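Local coordinates for putative antidote protein of plasmid maintenance system (Nostoc punctiforme, PDB 3CEC) that probably acts as the DNA-binding antidote of a plasmid toxin-antitoxin maintenance system, through a helix-turn-helix domain, at residues I48-V51 against Q55-I58. Sequence-based numbering, arbitrary orientation.
Sequences IQEV and QRSI
E50 and R56 lock the end of helix 45-52, in the recognition-helix position expected for this helix-turn-helix domain, to the loop that leads into helix 60-70. Their link is a side-on salt bridge in which two guanidinium nitrogens share one oxygen: E50 OE1 lies 2.6 Å from R56 NE and 2.7 Å from R56 NH2, only 2° out of the guanidinium plane. NE meets this oxygen nearly along its C-O axis; NH2 comes from the syn side, tilted out of the carboxylate plane, and the carboxylate and guanidinium planes are 27° apart, nearly coplanar. R56 reaches the carboxylate because its chain, extended through CG and CD, bends at chi3 (-64°). The other carboxylate oxygen, OE2, is hydrogen-bonded to Q46 NE2, so both oxygens are engaged and the carboxylate's rotation is restrained. Replacing the glutamate with an alanine removes the carboxylate, which would probably leave the R56 guanidinium without its acidic mate, and Q46 NE2 without this acceptor.

Backbone bonds support the same turn: Q55 N donates to E50 O at 2.8 Å, while R56 N makes a weak bond to that oxygen at 3.2 Å.

Apolar contacts continue inward. R56 CD passes 4.1 Å from V51 CG2, at about a right angle to the valine. V51 also touches I23 of helix 19-30, and I58 packs on A63 and L66 of helix 60-70; the two meet where V51 CG1 lies 3.7 Å from I58 CD1.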
loop_
_atom_site.group_PDB
_atom_site.type_symbol
_atom_site.label_atom_id
_atom_site.label_comp_id
_atom_site.label_asym_id
_atom_site.label_seq_id
_atom_site.Cartn_x
_atom_site.Cartn_y
_atom_site.Cartn_z
ATOM N N ILE A 48 -10.324 0.832 2.201
ATOM C CA ILE A 48 -9.225 0.878 3.174
ATOM C C ILE A 48 -8.771 -0.528 3.499
ATOM O O ILE A 48 -7.592 -0.819 3.606
ATOM C CB ILE A 48 -9.616 1.667 4.467
ATOM C CG1 ILE A 48 -9.665 3.133 4.105
ATOM C CG2 ILE A 48 -8.599 1.468 5.624
ATOM C CD1 ILE A 48 -8.370 3.682 3.499
ATOM N N GLN A 49 -9.727 -1.435 3.640
ATOM C CA GLN A 49 -9.354 -2.781 4.017
ATOM C C GLN A 49 -8.559 -3.446 2.890
ATOM O O GLN A 49 -7.637 -4.247 3.158
ATOM C CB GLN A 49 -10.581 -3.610 4.398
ATOM C CG GLN A 49 -10.234 -4.818 5.229
ATOM C CD GLN A 49 -9.580 -4.456 6.544
ATOM O OE1 GLN A 49 -10.177 -3.761 7.372
ATOM N NE2 GLN A 49 -8.353 -4.943 6.758
ATOM N N GLU A 50 -8.906 -3.111 1.639
ATOM C CA GLU A 50 -8.194 -3.674 0.476
ATOM C C GLU A 50 -6.773 -3.174 0.429
ATOM O O GLU A 50 -5.874 -3.908 0.037
ATOM C CB GLU A 50 -8.934 -3.451 -0.831
ATOM C CG GLU A 50 -10.232 -4.251 -0.851
ATOM C CD GLU A 50 -11.167 -3.832 -1.995
ATOM O OE1 GLU A 50 -10.968 -2.747 -2.587
ATOM O OE2 GLU A 50 -12.144 -4.586 -2.265
ATOM N N VAL A 51 -6.576 -1.910 0.820
ATOM C CA VAL A 51 -5.197 -1.353 0.857
ATOM C C VAL A 51 -4.411 -2.066 1.947
ATOM O O VAL A 51 -3.285 -2.536 1.760
ATOM C CB VAL A 51 -5.207 0.154 1.070
ATOM C CG1 VAL A 51 -3.758 0.698 1.263
ATOM C CG2 VAL A 51 -5.853 0.895 -0.119
ATOM N N GLN A 55 -4.322 -5.816 -1.401
ATOM C CA GLN A 55 -5.106 -6.115 -2.614
ATOM C C GLN A 55 -5.373 -4.932 -3.541
ATOM O O GLN A 55 -5.847 -5.067 -4.689
ATOM C CB GLN A 55 -6.466 -6.687 -2.233
ATOM C CG GLN A 55 -6.454 -7.882 -1.332
ATOM C CD GLN A 55 -7.850 -8.123 -0.789
ATOM O OE1 GLN A 55 -8.133 -7.889 0.396
ATOM N NE2 GLN A 55 -8.760 -8.516 -1.680
ATOM N N ARG A 56 -5.125 -3.744 -3.024
ATOM C CA ARG A 56 -5.383 -2.537 -3.748
ATOM C C ARG A 56 -4.197 -1.603 -3.542
ATOM O O ARG A 56 -3.690 -1.450 -2.435
ATOM C CB ARG A 56 -6.676 -1.882 -3.209
ATOM C CG ARG A 56 -7.016 -0.550 -3.768
ATOM C CD ARG A 56 -8.333 -0.032 -3.212
ATOM N NE ARG A 56 -9.453 -0.878 -3.614
ATOM C CZ ARG A 56 -9.969 -0.904 -4.847
ATOM N NH1 ARG A 56 -9.477 -0.122 -5.804
ATOM N NH2 ARG A 56 -10.985 -1.717 -5.131
ATOM N N SER A 57 -3.780 -0.981 -4.624
ATOM C CA SER A 57 -2.708 0.011 -4.554
ATOM C C SER A 57 -3.217 1.354 -4.085
ATOM O O SER A 57 -4.372 1.744 -4.364
ATOM C CB SER A 57 -2.068 0.227 -5.928
ATOM O OG SER A 57 -1.475 -0.976 -6.329
ATOM N N ILE A 58 -2.299 2.101 -3.489
ATOM C CA ILE A 58 -2.542 3.535 -3.204
ATOM C C ILE A 58 -2.659 4.294 -4.524
ATOM O O ILE A 58 -1.728 4.289 -5.338
ATOM C CB ILE A 58 -1.305 4.170 -2.441
ATOM C CG1 ILE A 58 -1.062 3.509 -1.071
ATOM C CG2 ILE A 58 -1.445 5.689 -2.317
ATOM C CD1 ILE A 58 -2.120 3.689 -0.153
#